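TRNA threonylcarbamoyladenosine biosynthesis protein TsaB (Pseudomonas aeruginosa, PDB 5BR9) probably takes part in forming the threonylcarbamoyladenosine modification (t6A) at position 37 of tRNA, as a TsaB-type member of the KAE1/TsaD family. Local coordinates at residues A[26-36]-A[193-201]; A[154-163]-A[176-184]. All coordinates share one frame; numbering follows the deposited sequence.

From the N terminus, strands 21-28 and 31-38 form a hairpin at the margin of the first five-stranded sheet, and its residues 26-36 meet a partner starting 157 positions farther along. The chain then adds strands 67-71 and 98-101 to the sheet that strand 12-16 began, with intervening helices, before laying down the second sheet, where contact 2 (154-163 with 176-184) closes a short loop round strand 168-171. Contact 1 closes later, when residues 193-201 return to the first sheet, so contact 2 nests within its loop. The two centres lie about 30 Å apart on opposite sides of the chain's centre: contact 1 fastens helix 196-208 onto the first sheet, contact 2 joins two loops bordering the second.

Contact 1 (A[26-36]-A[193-201]); sequences LLHEGRALSHY and LPHAEDLLS
Leu-200 and the Tyr-36/His-195 ring pair carry this contact at two separate points. CD2 of Leu-200 lies 3.5 Å from the backbone C of Leu-26 and also touches CB of Ala-32. The other methyl of Leu-200, CD1, meets CB of Leu-27 at 3.8 Å; one leucine thus bridges both strands of the hairpin. At the other end, the Tyr-36 and His-195 rings are nearly parallel (15°) but slid apart, with centroids 4.6 Å apart. CD1 of Tyr-36 sits over the rim of one imidazole face, 3.3 Å from CD2 of His-195, and Pro-194 O approaches the phenol edge near its plane. No hydrogen bond crosses between the segments. The contact joins helix 196-208 to an edge hairpin of an ASKHA (actin-like ATPase) fold, whose type I' turn runs from His-28 to Arg-31. A further layer fixes the imidazole: His-195 is the N-cap, chi1 of -165° carries its ring away from the backbone N, and ND1 accepts from Glu-197 N at 3.1 Å, within 8° of the ring plane. CE1 of His-195 then faces OG of Ser-34 at 3.6 Å. Farther out, Ser-23 OG is hydrogen-bonded to Ala-196 N, and Arg-113 forms a salt bridge with Asp-198.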
loop_
_atom_site.group_PDB
_atom_site.type_symbol
_atom_site.label_atom_id
_atom_site.label_comp_id
_atom_site.label_asym_id
_atom_site.label_seq_id
_atom_site.Cartn_x
_atom_site.Cartn_y
_atom_site.Cartn_z
ATOM N N LEU A 26 -9.342 10.346 -15.869
ATOM C CA LEU A 26 -10.755 10.254 -15.579
ATOM C C LEU A 26 -11.541 10.213 -16.862
ATOM O O LEU A 26 -11.305 11.029 -17.767
ATOM C CB LEU A 26 -11.187 11.440 -14.724
ATOM C CG LEU A 26 -12.671 11.475 -14.386
ATOM C CD1 LEU A 26 -12.983 10.383 -13.389
ATOM C CD2 LEU A 26 -13.028 12.818 -13.809
ATOM N N LEU A 27 -12.472 9.262 -16.931
ATOM C CA LEU A 27 -13.435 9.190 -18.027
ATOM C C LEU A 27 -14.761 9.637 -17.457
ATOM O O LEU A 27 -15.181 9.152 -16.399
ATOM C CB LEU A 27 -13.559 7.781 -18.628
ATOM C CG LEU A 27 -14.679 7.590 -19.666
ATOM C CD1 LEU A 27 -14.356 8.299 -20.977
ATOM C CD2 LEU A 27 -15.000 6.111 -19.931
ATOM N N HIS A 28 -15.386 10.596 -18.137
ATOM C CA HIS A 28 -16.666 11.125 -17.713
ATOM C C HIS A 28 -17.417 11.629 -18.945
ATOM O O HIS A 28 -16.849 12.366 -19.746
ATOM C CB HIS A 28 -16.488 12.247 -16.684
ATOM C CG HIS A 28 -17.781 12.818 -16.190
ATOM N ND1 HIS A 28 -18.243 14.065 -16.561
ATOM C CD2 HIS A 28 -18.724 12.295 -15.363
ATOM C CE1 HIS A 28 -19.409 14.292 -15.980
ATOM N NE2 HIS A 28 -19.722 13.235 -15.248
ATOM N N GLU A 29 -18.669 11.202 -19.100
ATOM C CA GLU A 29 -19.494 11.596 -20.248
ATOM C C GLU A 29 -18.780 11.422 -21.597
ATOM O O GLU A 29 -18.957 12.230 -22.498
ATOM C CB GLU A 29 -19.939 13.052 -20.100
ATOM C CG GLU A 29 -21.430 13.250 -19.955
ATOM C CD GLU A 29 -21.885 13.182 -18.518
ATOM O OE1 GLU A 29 -22.109 12.055 -18.024
ATOM O OE2 GLU A 29 -22.013 14.255 -17.883
ATOM N N GLY A 30 -17.952 10.384 -21.717
ATOM C CA GLY A 30 -17.229 10.118 -22.949
ATOM C C GLY A 30 -16.020 11.004 -23.193
ATOM O O GLY A 30 -15.463 11.011 -24.291
ATOM N N ARG A 31 -15.618 11.764 -22.179
ATOM C CA ARG A 31 -14.441 12.617 -22.281
ATOM C C ARG A 31 -13.341 12.086 -21.368
ATOM O O ARG A 31 -13.615 11.651 -20.251
ATOM C CB ARG A 31 -14.773 14.063 -21.908
ATOM C CG ARG A 31 -15.636 14.802 -22.911
ATOM C CD ARG A 31 -15.974 16.222 -22.427
ATOM N NE ARG A 31 -17.248 16.309 -21.703
ATOM C CZ ARG A 31 -17.376 16.234 -20.377
ATOM N NH1 ARG A 31 -16.308 16.064 -19.601
ATOM N NH2 ARG A 31 -18.577 16.329 -19.824
ATOM N N ALA A 32 -12.102 12.098 -21.850
ATOM C CA ALA A 32 -10.970 11.658 -21.041
ATOM C C ALA A 32 -10.198 12.885 -20.566
ATOM O O ALA A 32 -10.054 13.862 -21.298
ATOM C CB ALA A 32 -10.058 10.692 -21.834
ATOM N N LEU A 33 -9.749 12.842 -19.318
ATOM C CA LEU A 33 -8.965 13.920 -18.724
ATOM C C LEU A 33 -7.817 13.278 -17.934
ATOM O O LEU A 33 -8.041 12.310 -17.209
ATOM C CB LEU A 33 -9.845 14.777 -17.820
ATOM C CG LEU A 33 -9.236 16.086 -17.350
ATOM C CD1 LEU A 33 -9.144 17.044 -18.525
ATOM C CD2 LEU A 33 -10.048 16.679 -16.223
ATOM N N SER A 34 -6.591 13.772 -18.078
ATOM C CA SER A 34 -5.478 13.153 -17.359
ATOM C C SER A 34 -4.458 14.168 -16.888
ATOM O O SER A 34 -4.406 15.289 -17.394
ATOM C CB SER A 34 -4.773 12.090 -18.222
ATOM O OG SER A 34 -4.116 12.667 -19.342
ATOM N N HIS A 35 -3.667 13.755 -15.899
ATOM C CA HIS A 35 -2.529 14.546 -15.456
ATOM C C HIS A 35 -1.374 13.623 -15.083
ATOM O O HIS A 35 -1.568 12.514 -14.578
ATOM C CB HIS A 35 -2.920 15.467 -14.296
ATOM C CG HIS A 35 -3.772 16.631 -14.720
ATOM N ND1 HIS A 35 -3.267 17.710 -15.415
ATOM C CD2 HIS A 35 -5.096 16.869 -14.567
ATOM C CE1 HIS A 35 -4.243 18.566 -15.663
ATOM N NE2 HIS A 35 -5.363 18.076 -15.164
ATOM N N TYR A 36 -0.168 14.093 -15.370
ATOM C CA TYR A 36 1.026 13.266 -15.343
ATOM C C TYR A 36 2.197 14.068 -14.751
ATOM O O TYR A 36 2.460 15.186 -15.175
ATOM C CB TYR A 36 1.305 12.795 -16.783
ATOM C CG TYR A 36 2.519 11.928 -17.065
ATOM C CD1 TYR A 36 2.385 10.551 -17.261
ATOM C CD2 TYR A 36 3.783 12.491 -17.223
ATOM C CE1 TYR A 36 3.488 9.750 -17.564
ATOM C CE2 TYR A 36 4.895 11.694 -17.521
ATOM C CZ TYR A 36 4.744 10.327 -17.693
ATOM O OH TYR A 36 5.843 9.546 -17.998
ATOM N N LEU A 193 7.228 5.353 -20.568
ATOM C CA LEU A 193 6.669 4.946 -19.289
ATOM C C LEU A 193 5.138 4.806 -19.402
ATOM O O LEU A 193 4.549 5.297 -20.354
ATOM C CB LEU A 193 7.048 5.974 -18.206
ATOM C CG LEU A 193 8.546 6.173 -17.921
ATOM C CD1 LEU A 193 8.767 7.197 -16.807
ATOM C CD2 LEU A 193 9.214 4.832 -17.553
ATOM N N PRO A 194 4.503 4.086 -18.458
ATOM C CA PRO A 194 3.042 3.993 -18.398
ATOM C C PRO A 194 2.385 5.354 -18.199
ATOM O O PRO A 194 2.972 6.215 -17.580
ATOM C CB PRO A 194 2.797 3.095 -17.184
ATOM C CG PRO A 194 4.015 2.284 -17.074
ATOM C CD PRO A 194 5.139 3.191 -17.471
ATOM N N HIS A 195 1.184 5.534 -18.724
ATOM C CA HIS A 195 0.460 6.794 -18.620
ATOM C C HIS A 195 -1.010 6.463 -18.289
ATOM O O HIS A 195 -1.629 5.614 -18.941
ATOM C CB HIS A 195 0.599 7.561 -19.929
ATOM C CG HIS A 195 0.221 9.001 -19.855
ATOM N ND1 HIS A 195 -1.031 9.427 -19.466
ATOM C CD2 HIS A 195 0.909 10.117 -20.192
ATOM C CE1 HIS A 195 -1.081 10.746 -19.518
ATOM N NE2 HIS A 195 0.080 11.188 -19.966
ATOM N N ALA A 196 -1.559 7.097 -17.260
ATOM C CA ALA A 196 -2.926 6.808 -16.827
ATOM C C ALA A 196 -3.954 7.000 -17.946
ATOM O O ALA A 196 -5.003 6.346 -17.957
ATOM C CB ALA A 196 -3.287 7.666 -15.636
ATOM N N GLU A 197 -3.658 7.890 -18.887
ATOM C CA GLU A 197 -4.544 8.088 -20.040
ATOM C C GLU A 197 -4.751 6.785 -20.825
ATOM O O GLU A 197 -5.860 6.465 -21.268
ATOM C CB GLU A 197 -3.999 9.171 -20.964
ATOM C CG GLU A 197 -4.812 9.322 -22.239
ATOM C CD GLU A 197 -4.328 10.442 -23.137
ATOM O OE1 GLU A 197 -3.333 11.114 -22.791
ATOM O OE2 GLU A 197 -4.954 10.650 -24.196
ATOM N N ASP A 198 -3.677 6.028 -20.996
ATOM C CA ASP A 198 -3.758 4.780 -21.748
ATOM C C ASP A 198 -4.253 3.637 -20.861
ATOM O O ASP A 198 -4.920 2.711 -21.343
ATOM C CB ASP A 198 -2.400 4.480 -22.379
ATOM C CG ASP A 198 -1.903 5.651 -23.210
ATOM O OD1 ASP A 198 -2.510 5.928 -24.276
ATOM O OD2 ASP A 198 -0.943 6.326 -22.777
ATOM N N LEU A 199 -3.963 3.731 -19.563
ATOM C CA LEU A 199 -4.584 2.844 -18.579
ATOM C C LEU A 199 -6.102 2.992 -18.641
ATOM O O LEU A 199 -6.835 2.005 -18.619
ATOM C CB LEU A 199 -4.086 3.163 -17.172
ATOM C CG LEU A 199 -4.875 2.573 -15.997
ATOM C CD1 LEU A 199 -4.859 1.077 -16.064
ATOM C CD2 LEU A 199 -4.250 3.030 -14.686
ATOM N N LEU A 200 -6.555 4.239 -18.744
ATOM C CA LEU A 200 -7.977 4.567 -18.839
ATOM C C LEU A 200 -8.619 3.935 -20.083
ATOM O O LEU A 200 -9.701 3.356 -19.998
ATOM C CB LEU A 200 -8.161 6.089 -18.844
ATOM C CG LEU A 200 -9.593 6.606 -18.780
ATOM C CD1 LEU A 200 -10.281 6.183 -17.486
ATOM C CD2 LEU A 200 -9.602 8.132 -18.918
ATOM N N SER A 201 -7.943 4.006 -21.224
ATOM C CA SER A 201 -8.416 3.317 -22.433
ATOM C C SER A 201 -8.631 1.821 -22.187
ATOM O O SER A 201 -9.709 1.268 -22.477
ATOM C CB SER A 201 -7.424 3.502 -23.582
ATOM O OG SER A 201 -7.250 4.879 -23.864
#

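Contact 2 (A[154-163]-A[176-184]); sequences PERVAVPWDA and GYVERMPQR
The backbones come closest at Glu-155 and Met-181, whose CA atoms are 4.7 Å apart, and two CA-H...O contacts, Met-181 CA to Pro-154 O and Glu-155 CA to Arg-180 O, mark this approach. Each segment contains a 3-10 turn, and the pair joins two loops that flank strand 168-171 in the second sheet of this ASKHA-type fold, where Val-157 and Tyr-177 also touch strand 131-139.

At the turn end, Arg-180 grips Glu-155 side-on with NE and NH2. The NE bond to OE2 is 2.8 Å long, with an N-H...O angle of 158°; the acceptor lies close to the guanidinium plane, but NE stands 30° out of the carboxylate plane. NH2 of Arg-180 reaches the syn lone pair of Glu-155 OE1 at 3.2 Å, with the oxygen tilted from the guanidinium plane. Bends at Glu-155 chi2 (81°) and Arg-180 chi3 turn the two charged groups back toward each other. Asp-129, outside both segments, makes a salt bridge to NH1 through OD1, so two acids share the arginine and fix the guanidinium's orientation. CG of Pro-154 lies over one guanidinium face, 3.6 Å from CZ of Arg-180, and CB of Pro-154 packs on CB of Tyr-177.

In the middle, CG2 of Val-157 meets CG of Met-181 at 3.9 Å, the extended methionine side chain continues to Trp-175, and the Pro-182 ring lies against the carbonyl oxygens of Pro-154 and Val-157. Beyond it, CG and CB of Gln-183 rest against CB of Ala-163, and the side chain folds at chi2 to present its amide to the other loop. NE2 of Gln-183 donates to Val-157 O at 3.1 Å, nearly straight at the hydrogen but from above the carbonyl plane. The other end of this amide uses a water, which accepts from Val-159 N and donates to Gln-183 OE1 at 2.8 Å.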
loop_
_atom_site.group_PDB
_atom_site.type_symbol
_atom_site.label_atom_id
_atom_site.label_comp_id
_atom_site.label_asym_id
_atom_site.label_seq_id
_atom_site.Cartn_x
_atom_site.Cartn_y
_atom_site.Cartn_z
ATOM N N PRO A 154 17.246 -11.154 -21.114
ATOM C CA PRO A 154 17.005 -10.532 -22.418
ATOM C C PRO A 154 17.315 -11.470 -23.596
ATOM O O PRO A 154 16.658 -11.375 -24.642
ATOM C CB PRO A 154 17.939 -9.317 -22.398
ATOM C CG PRO A 154 18.966 -9.637 -21.334
ATOM C CD PRO A 154 18.216 -10.407 -20.301
ATOM N N GLU A 155 18.258 -12.388 -23.396
ATOM C CA GLU A 155 18.646 -13.386 -24.400
ATOM C C GLU A 155 17.518 -14.320 -24.826
ATOM O O GLU A 155 17.639 -15.035 -25.818
ATOM C CB GLU A 155 19.811 -14.254 -23.874
ATOM C CG GLU A 155 21.160 -13.560 -23.861
ATOM C CD GLU A 155 21.362 -12.653 -22.647
ATOM O OE1 GLU A 155 20.448 -12.571 -21.788
ATOM O OE2 GLU A 155 22.442 -12.024 -22.556
ATOM N N ARG A 156 16.441 -14.362 -24.054
ATOM C CA ARG A 156 15.423 -15.356 -24.312
ATOM C C ARG A 156 14.108 -14.757 -24.781
ATOM O O ARG A 156 13.212 -15.517 -25.134
ATOM C CB ARG A 156 15.201 -16.214 -23.069
ATOM C CG ARG A 156 16.368 -17.152 -22.754
ATOM C CD ARG A 156 16.087 -17.976 -21.510
ATOM N NE ARG A 156 14.928 -18.849 -21.685
ATOM C CZ ARG A 156 14.067 -19.152 -20.716
ATOM N NH1 ARG A 156 14.230 -18.643 -19.498
ATOM N NH2 ARG A 156 13.037 -19.955 -20.968
ATOM N N VAL A 157 13.985 -13.422 -24.808
ATOM C CA VAL A 157 12.703 -12.820 -25.188
ATOM C C VAL A 157 12.420 -13.109 -26.658
ATOM O O VAL A 157 13.343 -13.193 -27.482
ATOM C CB VAL A 157 12.623 -11.286 -24.923
ATOM C CG1 VAL A 157 12.845 -10.959 -23.452
ATOM C CG2 VAL A 157 13.549 -10.505 -25.831
ATOM N N ALA A 158 11.132 -13.257 -26.977
ATOM C CA ALA A 158 10.709 -13.579 -28.340
ATOM C C ALA A 158 9.371 -12.925 -28.683
ATOM O O ALA A 158 8.546 -12.675 -27.799
ATOM C CB ALA A 158 10.628 -15.105 -28.515
ATOM N N VAL A 159 9.161 -12.655 -29.968
ATOM C CA VAL A 159 7.911 -12.057 -30.441
ATOM C C VAL A 159 7.068 -13.148 -31.126
ATOM O O VAL A 159 7.629 -14.100 -31.683
ATOM C CB VAL A 159 8.184 -10.875 -31.390
ATOM C CG1 VAL A 159 8.892 -9.746 -30.651
ATOM C CG2 VAL A 159 8.976 -11.328 -32.615
ATOM N N PRO A 160 5.723 -13.011 -31.084
ATOM C CA PRO A 160 4.788 -14.003 -31.644
ATOM C C PRO A 160 4.549 -13.833 -33.147
ATOM O O PRO A 160 3.814 -14.630 -33.744
ATOM C CB PRO A 160 3.487 -13.732 -30.873
ATOM C CG PRO A 160 3.546 -12.289 -30.568
ATOM C CD PRO A 160 5.002 -11.888 -30.445
ATOM N N TRP A 161 5.146 -12.803 -33.736
ATOM C CA TRP A 161 5.037 -12.550 -35.173
ATOM C C TRP A 161 6.406 -12.672 -35.822
ATOM O O TRP A 161 7.410 -12.803 -35.118
ATOM C CB TRP A 161 4.452 -11.157 -35.430
ATOM C CG TRP A 161 5.097 -10.111 -34.603
ATOM C CD1 TRP A 161 6.362 -9.616 -34.749
ATOM C CD2 TRP A 161 4.528 -9.436 -33.471
ATOM N NE1 TRP A 161 6.616 -8.673 -33.776
ATOM C CE2 TRP A 161 5.505 -8.540 -32.985
ATOM C CE3 TRP A 161 3.289 -9.496 -32.828
ATOM C CZ2 TRP A 161 5.279 -7.711 -31.886
ATOM C CZ3 TRP A 161 3.069 -8.673 -31.727
ATOM C CH2 TRP A 161 4.059 -7.792 -31.271
ATOM N N ASP A 162 6.453 -12.599 -37.151
ATOM C CA ASP A 162 7.731 -12.622 -37.862
ATOM C C ASP A 162 8.622 -11.467 -37.404
ATOM O O ASP A 162 8.231 -10.301 -37.478
ATOM C CB ASP A 162 7.502 -12.563 -39.374
ATOM C CG ASP A 162 8.794 -12.402 -40.166
ATOM O OD1 ASP A 162 8.727 -11.906 -41.311
ATOM O OD2 ASP A 162 9.870 -12.773 -39.654
ATOM N N ALA A 163 9.824 -11.794 -36.941
ATOM C CA ALA A 163 10.697 -10.784 -36.340
ATOM C C ALA A 163 11.228 -9.814 -37.380
ATOM O O ALA A 163 11.368 -8.617 -37.115
ATOM C CB ALA A 163 11.857 -11.443 -35.594
ATOM N N GLY A 176 16.616 -1.102 -22.785
ATOM C CA GLY A 176 18.007 -0.818 -22.468
ATOM C C GLY A 176 18.877 -2.044 -22.720
ATOM O O GLY A 176 20.066 -1.923 -22.984
ATOM N N TYR A 177 18.263 -3.227 -22.731
ATOM C CA TYR A 177 18.990 -4.475 -22.968
ATOM C C TYR A 177 18.917 -4.975 -24.425
ATOM O O TYR A 177 19.166 -6.149 -24.689
ATOM C CB TYR A 177 18.462 -5.590 -22.051
ATOM C CG TYR A 177 18.699 -5.420 -20.566
ATOM C CD1 TYR A 177 19.778 -6.039 -19.949
ATOM C CD2 TYR A 177 17.842 -4.659 -19.777
ATOM C CE1 TYR A 177 20.003 -5.906 -18.607
ATOM C CE2 TYR A 177 18.063 -4.516 -18.431
ATOM C CZ TYR A 177 19.146 -5.145 -17.846
ATOM O OH TYR A 177 19.382 -5.016 -16.497
ATOM N N VAL A 178 18.589 -4.096 -25.366
ATOM C CA VAL A 178 18.358 -4.517 -26.749
ATOM C C VAL A 178 19.561 -5.273 -27.378
ATOM O O VAL A 178 19.374 -6.241 -28.129
ATOM C CB VAL A 178 17.945 -3.295 -27.624
ATOM C CG1 VAL A 178 19.036 -2.215 -27.641
ATOM C CG2 VAL A 178 17.577 -3.742 -29.021
ATOM N N GLU A 179 20.785 -4.871 -27.048
ATOM C CA GLU A 179 21.965 -5.455 -27.695
ATOM C C GLU A 179 22.156 -6.912 -27.285
ATOM O O GLU A 179 22.931 -7.625 -27.914
ATOM C CB GLU A 179 23.222 -4.637 -27.373
ATOM C CG GLU A 179 23.170 -3.241 -27.977
ATOM C CD GLU A 179 24.501 -2.511 -27.950
ATOM O OE1 GLU A 179 25.476 -3.064 -27.400
ATOM O OE2 GLU A 179 24.555 -1.362 -28.453
ATOM N N ARG A 180 21.440 -7.349 -26.245
ATOM C CA ARG A 180 21.502 -8.734 -25.763
ATOM C C ARG A 180 20.305 -9.604 -26.188
ATOM O O ARG A 180 20.256 -10.799 -25.885
ATOM C CB ARG A 180 21.613 -8.751 -24.233
ATOM C CG ARG A 180 22.997 -8.346 -23.711
ATOM C CD ARG A 180 23.015 -8.220 -22.180
ATOM N NE ARG A 180 22.593 -9.455 -21.519
ATOM C CZ ARG A 180 22.392 -9.574 -20.210
ATOM N NH1 ARG A 180 22.576 -8.529 -19.410
ATOM N NH2 ARG A 180 22.002 -10.735 -19.695
ATOM N N MET A 181 19.331 -9.005 -26.861
ATOM C CA MET A 181 18.136 -9.728 -27.299
ATOM C C MET A 181 18.390 -10.451 -28.635
ATOM O O MET A 181 19.228 -10.018 -29.421
ATOM C CB MET A 181 16.958 -8.749 -27.428
ATOM C CG MET A 181 16.584 -8.080 -26.119
ATOM S SD MET A 181 15.242 -6.899 -26.327
ATOM C CE MET A 181 14.779 -6.518 -24.623
ATOM N N PRO A 182 17.662 -11.551 -28.900
ATOM C CA PRO A 182 17.885 -12.286 -30.159
ATOM C C PRO A 182 17.282 -11.619 -31.399
ATOM O O PRO A 182 17.551 -12.075 -32.503
ATOM C CB PRO A 182 17.208 -13.636 -29.903
ATOM C CG PRO A 182 16.151 -13.330 -28.903
ATOM C CD PRO A 182 16.685 -12.230 -28.030
ATOM N N GLN A 183 16.461 -10.586 -31.219
ATOM C CA GLN A 183 16.017 -9.759 -32.338
ATOM C C GLN A 183 15.765 -8.345 -31.840
ATOM O O GLN A 183 15.704 -8.115 -30.631
ATOM C CB GLN A 183 14.749 -10.334 -32.998
ATOM C CG GLN A 183 13.510 -10.312 -32.114
ATOM C CD GLN A 183 13.466 -11.445 -31.103
ATOM O OE1 GLN A 183 13.663 -12.605 -31.457
ATOM N NE2 GLN A 183 13.188 -11.116 -29.837
ATOM N N ARG A 184 15.652 -7.392 -32.761
ATOM C CA ARG A 184 15.282 -6.033 -32.389
ATOM C C ARG A 184 14.430 -5.389 -33.479
ATOM O O ARG A 184 14.572 -5.711 -34.658
ATOM C CB ARG A 184 16.525 -5.185 -32.104
ATOM C CG ARG A 184 17.429 -4.903 -33.290
ATOM C CD ARG A 184 18.080 -3.528 -33.114
ATOM N NE ARG A 184 17.096 -2.453 -33.227
ATOM C CZ ARG A 184 17.268 -1.220 -32.762
ATOM N NH1 ARG A 184 18.386 -0.895 -32.130
ATOM N NH2 ARG A 184 16.312 -0.315 -32.920
HETATM O O HOH W 1 11.307 -14.086 -31.504
#